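Toxin coregulated pilin (Vibrio cholerae, PDB 3HRV) builds, as the major pilin subunit, the toxin-coregulated type IV pilus through which Vibrio cholerae aggregates and then colonises the host small intestine. Local coordinates at residues A100-K114 with L178-S192. Numbering follows the deposited sequence.
Sequences AFAITVGGLTQAQCK and LCTGTAPFTVAFGNS. With SO4 (sulfate ion), chain E.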
loop_
_atom_site.group_PDB
_atom_site.type_symbol
_atom_site.label_atom_id
_atom_site.label_comp_id
_atom_site.label_asym_id
_atom_site.label_seq_id
_atom_site.Cartn_x
_atom_site.Cartn_y
_atom_site.Cartn_z
ATOM N N ALA A 100 12.510 0.851 1.595
ATOM C CA ALA A 100 11.188 0.261 1.790
ATOM C C ALA A 100 10.422 0.369 0.479
ATOM O O ALA A 100 10.864 1.034 -0.452
ATOM C CB ALA A 100 10.434 0.998 2.899
ATOM N N PHE A 101 9.277 -0.302 0.401
ATOM C CA PHE A 101 8.460 -0.239 -0.803
ATOM C C PHE A 101 6.998 -0.213 -0.406
ATOM O O PHE A 101 6.636 -0.640 0.684
ATOM C CB PHE A 101 8.726 -1.449 -1.712
ATOM C CG PHE A 101 8.194 -2.747 -1.171
ATOM C CD1 PHE A 101 6.921 -3.191 -1.519
ATOM C CD2 PHE A 101 8.954 -3.515 -0.292
ATOM C CE1 PHE A 101 6.413 -4.377 -0.999
ATOM C CE2 PHE A 101 8.457 -4.705 0.235
ATOM C CZ PHE A 101 7.183 -5.138 -0.118
ATOM N N ALA A 102 6.160 0.298 -1.297
ATOM C CA ALA A 102 4.731 0.358 -1.033
ATOM C C ALA A 102 3.967 -0.027 -2.292
ATOM O O ALA A 102 4.292 0.420 -3.393
ATOM C CB ALA A 102 4.331 1.761 -0.585
ATOM N N ILE A 103 2.965 -0.879 -2.121
ATOM C CA ILE A 103 2.133 -1.302 -3.234
ATOM C C ILE A 103 0.919 -0.389 -3.189
ATOM O O ILE A 103 0.230 -0.304 -2.168
ATOM C CB ILE A 103 1.687 -2.762 -3.074
ATOM C CG1 ILE A 103 2.915 -3.652 -2.875
ATOM C CG2 ILE A 103 0.904 -3.206 -4.309
ATOM C CD1 ILE A 103 2.590 -5.049 -2.427
ATOM N N THR A 104 0.661 0.302 -4.291
ATOM C CA THR A 104 -0.459 1.223 -4.334
ATOM C C THR A 104 -1.685 0.659 -5.039
ATOM O O THR A 104 -1.602 0.157 -6.159
ATOM C CB THR A 104 -0.050 2.556 -4.992
ATOM O OG1 THR A 104 0.459 2.314 -6.310
ATOM C CG2 THR A 104 1.033 3.242 -4.160
ATOM N N VAL A 105 -2.819 0.748 -4.353
ATOM C CA VAL A 105 -4.094 0.271 -4.868
ATOM C C VAL A 105 -5.002 1.489 -4.943
ATOM O O VAL A 105 -5.521 1.950 -3.920
ATOM C CB VAL A 105 -4.720 -0.774 -3.919
ATOM C CG1 VAL A 105 -5.965 -1.382 -4.554
ATOM C CG2 VAL A 105 -3.698 -1.864 -3.601
ATOM N N GLY A 106 -5.179 2.006 -6.155
ATOM C CA GLY A 106 -6.007 3.185 -6.349
ATOM C C GLY A 106 -7.371 2.924 -6.959
ATOM O O GLY A 106 -7.767 1.776 -7.162
ATOM N N GLY A 107 -8.090 4.006 -7.245
ATOM C CA GLY A 107 -9.414 3.902 -7.831
ATOM C C GLY A 107 -10.448 3.335 -6.877
ATOM O O GLY A 107 -11.485 2.831 -7.306
ATOM N N LEU A 108 -10.175 3.433 -5.580
ATOM C CA LEU A 108 -11.072 2.894 -4.564
ATOM C C LEU A 108 -12.168 3.842 -4.090
ATOM O O LEU A 108 -11.918 5.019 -3.832
ATOM C CB LEU A 108 -10.264 2.464 -3.339
ATOM C CG LEU A 108 -9.123 1.472 -3.560
ATOM C CD1 LEU A 108 -8.301 1.355 -2.290
ATOM C CD2 LEU A 108 -9.685 0.121 -3.959
ATOM N N THR A 109 -13.385 3.325 -3.977
ATOM C CA THR A 109 -14.481 4.129 -3.458
ATOM C C THR A 109 -14.209 4.131 -1.958
ATOM O O THR A 109 -13.351 3.383 -1.482
ATOM C CB THR A 109 -15.848 3.465 -3.691
ATOM O OG1 THR A 109 -15.876 2.190 -3.040
ATOM C CG2 THR A 109 -16.111 3.287 -5.174
ATOM N N GLN A 110 -14.930 4.951 -1.204
ATOM C CA GLN A 110 -14.705 4.985 0.232
ATOM C C GLN A 110 -14.971 3.617 0.848
ATOM O O GLN A 110 -14.240 3.175 1.733
ATOM C CB GLN A 110 -15.598 6.035 0.892
ATOM C CG GLN A 110 -15.260 6.274 2.352
ATOM C CD GLN A 110 -16.036 7.431 2.940
ATOM O OE1 GLN A 110 -17.239 7.331 3.173
ATOM N NE2 GLN A 110 -15.348 8.545 3.175
ATOM N N ALA A 111 -16.019 2.945 0.376
ATOM C CA ALA A 111 -16.377 1.628 0.896
ATOM C C ALA A 111 -15.287 0.594 0.618
ATOM O O ALA A 111 -14.960 -0.228 1.476
ATOM C CB ALA A 111 -17.699 1.167 0.291
ATOM N N GLN A 112 -14.726 0.630 -0.582
ATOM C CA GLN A 112 -13.675 -0.316 -0.934
ATOM C C GLN A 112 -12.414 -0.039 -0.123
ATOM O O GLN A 112 -11.706 -0.957 0.282
ATOM C CB GLN A 112 -13.383 -0.231 -2.429
ATOM C CG GLN A 112 -14.580 -0.628 -3.282
ATOM C CD GLN A 112 -14.343 -0.429 -4.757
ATOM O OE1 GLN A 112 -13.754 0.567 -5.170
ATOM N NE2 GLN A 112 -14.817 -1.370 -5.568
ATOM N N CYS A 113 -12.146 1.238 0.119
ATOM C CA CYS A 113 -10.980 1.637 0.890
ATOM C C CYS A 113 -11.082 1.098 2.319
ATOM O O CYS A 113 -10.136 0.506 2.834
ATOM C CB CYS A 113 -10.886 3.162 0.886
ATOM S SG CYS A 113 -9.503 3.947 1.775
ATOM N N LYS A 114 -12.233 1.294 2.956
ATOM C CA LYS A 114 -12.418 0.815 4.326
ATOM C C LYS A 114 -12.289 -0.701 4.399
ATOM O O LYS A 114 -11.599 -1.242 5.263
ATOM C CB LYS A 114 -13.795 1.211 4.866
ATOM C CG LYS A 114 -14.010 2.704 5.066
ATOM C CD LYS A 114 -15.355 2.955 5.742
ATOM C CE LYS A 114 -15.629 4.437 5.923
ATOM N NZ LYS A 114 -16.872 4.668 6.717
ATOM N N LEU A 178 -11.832 6.196 9.117
ATOM C CA LEU A 178 -11.069 5.491 8.088
ATOM C C LEU A 178 -11.492 5.877 6.672
ATOM O O LEU A 178 -12.669 5.789 6.311
ATOM C CB LEU A 178 -11.214 3.979 8.264
ATOM C CG LEU A 178 -10.466 3.096 7.263
ATOM C CD1 LEU A 178 -8.972 3.402 7.293
ATOM C CD2 LEU A 178 -10.723 1.640 7.610
ATOM N N CYS A 179 -10.514 6.295 5.875
ATOM C CA CYS A 179 -10.746 6.694 4.491
ATOM C C CYS A 179 -11.723 7.854 4.341
ATOM O O CYS A 179 -12.433 7.946 3.344
ATOM C CB CYS A 179 -11.255 5.507 3.680
ATOM S SG CYS A 179 -10.177 4.040 3.689
ATOM N N THR A 180 -11.754 8.745 5.324
ATOM C CA THR A 180 -12.653 9.889 5.250
ATOM C C THR A 180 -12.214 10.803 4.117
ATOM O O THR A 180 -11.020 10.907 3.821
ATOM C CB THR A 180 -12.655 10.702 6.563
ATOM O OG1 THR A 180 -13.511 11.840 6.414
ATOM C CG2 THR A 180 -11.246 11.180 6.911
ATOM N N GLY A 181 -13.174 11.451 3.466
ATOM C CA GLY A 181 -12.814 12.357 2.396
ATOM C C GLY A 181 -13.508 12.169 1.066
ATOM O O GLY A 181 -14.679 11.784 0.996
ATOM N N THR A 182 -12.758 12.441 0.005
ATOM C CA THR A 182 -13.256 12.361 -1.359
ATOM C C THR A 182 -12.618 11.225 -2.147
ATOM O O THR A 182 -11.398 11.085 -2.167
ATOM C CB THR A 182 -12.966 13.676 -2.109
ATOM O OG1 THR A 182 -13.467 14.781 -1.343
ATOM C CG2 THR A 182 -13.616 13.668 -3.478
ATOM N N ALA A 183 -13.451 10.413 -2.792
ATOM C CA ALA A 183 -12.962 9.309 -3.609
ATOM C C ALA A 183 -12.531 9.903 -4.949
ATOM O O ALA A 183 -12.945 11.009 -5.300
ATOM C CB ALA A 183 -14.067 8.286 -3.819
ATOM N N PRO A 184 -11.696 9.182 -5.718
ATOM C CA PRO A 184 -11.143 7.861 -5.418
ATOM C C PRO A 184 -9.969 7.913 -4.454
ATOM O O PRO A 184 -9.224 8.896 -4.404
ATOM C CB PRO A 184 -10.717 7.356 -6.788
ATOM C CG PRO A 184 -10.189 8.603 -7.418
ATOM C CD PRO A 184 -11.249 9.633 -7.049
ATOM N N PHE A 185 -9.808 6.843 -3.690
ATOM C CA PHE A 185 -8.711 6.757 -2.747
ATOM C C PHE A 185 -7.664 5.792 -3.263
ATOM O O PHE A 185 -7.970 4.865 -4.012
ATOM C CB PHE A 185 -9.188 6.244 -1.391
ATOM C CG PHE A 185 -10.208 7.117 -0.735
ATOM C CD1 PHE A 185 -11.556 6.998 -1.056
ATOM C CD2 PHE A 185 -9.819 8.073 0.195
ATOM C CE1 PHE A 185 -12.506 7.821 -0.458
ATOM C CE2 PHE A 185 -10.759 8.902 0.799
ATOM C CZ PHE A 185 -12.104 8.777 0.472
ATOM N N THR A 186 -6.424 6.031 -2.863
ATOM C CA THR A 186 -5.329 5.146 -3.216
ATOM C C THR A 186 -4.702 4.787 -1.886
ATOM O O THR A 186 -4.384 5.665 -1.087
ATOM C CB THR A 186 -4.256 5.828 -4.085
ATOM O OG1 THR A 186 -4.831 6.248 -5.328
ATOM C CG2 THR A 186 -3.124 4.847 -4.376
ATOM N N VAL A 187 -4.546 3.497 -1.633
ATOM C CA VAL A 187 -3.937 3.062 -0.391
ATOM C C VAL A 187 -2.575 2.469 -0.697
ATOM O O VAL A 187 -2.429 1.637 -1.593
ATOM C CB VAL A 187 -4.794 2.006 0.331
ATOM C CG1 VAL A 187 -4.124 1.602 1.638
ATOM C CG2 VAL A 187 -6.186 2.561 0.599
ATOM N N ALA A 188 -1.570 2.929 0.036
ATOM C CA ALA A 188 -0.216 2.436 -0.138
ATOM C C ALA A 188 0.074 1.469 1.000
ATOM O O ALA A 188 0.057 1.856 2.169
ATOM C CB ALA A 188 0.771 3.596 -0.106
ATOM N N PHE A 189 0.307 0.207 0.655
ATOM C CA PHE A 189 0.615 -0.818 1.641
ATOM C C PHE A 189 2.117 -1.031 1.571
ATOM O O PHE A 189 2.643 -1.498 0.559
ATOM C CB PHE A 189 -0.135 -2.112 1.313
ATOM C CG PHE A 189 -1.630 -1.978 1.399
ATOM C CD1 PHE A 189 -2.383 -1.658 0.272
ATOM C CD2 PHE A 189 -2.282 -2.147 2.616
ATOM C CE1 PHE A 189 -3.768 -1.509 0.356
ATOM C CE2 PHE A 189 -3.666 -1.999 2.715
ATOM C CZ PHE A 189 -4.409 -1.679 1.580
ATOM N N GLY A 190 2.813 -0.671 2.641
ATOM C CA GLY A 190 4.255 -0.794 2.616
ATOM C C GLY A 190 4.892 -1.815 3.526
ATOM O O GLY A 190 4.337 -2.206 4.556
ATOM N N ASN A 191 6.075 -2.251 3.116
ATOM C CA ASN A 191 6.855 -3.203 3.884
ATOM C C ASN A 191 8.324 -2.880 3.632
ATOM O O ASN A 191 8.649 -2.039 2.788
ATOM C CB ASN A 191 6.548 -4.638 3.452
ATOM C CG ASN A 191 6.749 -5.631 4.578
ATOM O OD1 ASN A 191 7.410 -5.330 5.569
ATOM N ND2 ASN A 191 6.182 -6.823 4.428
ATOM N N SER A 192 9.205 -3.550 4.366
ATOM C CA SER A 192 10.639 -3.332 4.246
ATOM C C SER A 192 11.373 -4.626 4.573
ATOM O O SER A 192 12.263 -5.011 3.791
ATOM C CB SER A 192 11.069 -2.220 5.208
ATOM O OG SER A 192 12.462 -1.971 5.143
ATOM O OXT SER A 192 11.050 -5.228 5.617
HETATM S S SO4 E . -16.126 -4.699 -4.787
HETATM O O1 SO4 E . -16.412 -3.390 -4.384
HETATM O O2 SO4 E . -15.312 -5.304 -3.818
HETATM O O3 SO4 E . -15.408 -4.751 -6.046
HETATM O O4 SO4 E . -17.368 -5.322 -4.872
HETATM O O HOH W 1 -7.062 6.946 -6.739
#
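Phe101 and Asn191, Ile103 and Phe189, and Val105 and Val187 are antiparallel hydrogen-bonded pairs that join two neighbouring strands of the pilin's central sheet. Six backbone bonds close them, from Phe101 N to Asn191 O (3.0 Å) down to Val187 N to Val105 O (2.9 Å). A G1 bulge then shifts the register: Gly107, with positive phi, and Leu108 both face Phe185, and Phe185 N donates to Leu108 O at 2.8 Å. A water accepts from Gly107 N and also bonds Thr186 OG1.

Apolar side chains pack on the face bearing Ile103, Val105, Val187 and Phe189, against helices 24-44 and 110-120. Val105 CG2 meets the edge of the Phe189 ring at CE1 (4.0 Å), while the Leu108 and Val187 side chains cross at about a right angle, CD1 against CG2. With CG held between its backbone N and carbonyl carbon (chi1 71°), the Phe101 ring lies alongside Asn191, whose CB is 3.7 Å from its CZ.

Covalent linkage comes from Cys113, whose SG stands anti to its backbone N (chi1 -180°) and bonds Cys179 SG at 2.0 Å. The same Cys113 sulfur sits obliquely 4.7 Å from the Phe185 ring centroid and touches Val187 CG2.

Among polar side chains, the extended Gln110 sends NE2 to Cys179 O (3.0 Å), and Thr109 and Gln112 form a capping box at the start of helix 110-120. The C-terminal carboxylate of Ser192 pairs with Arg45. Backbone bonds thus fix the strand register, and the disulfide ties the helix and the 178-184 loop together beside a buried apolar core.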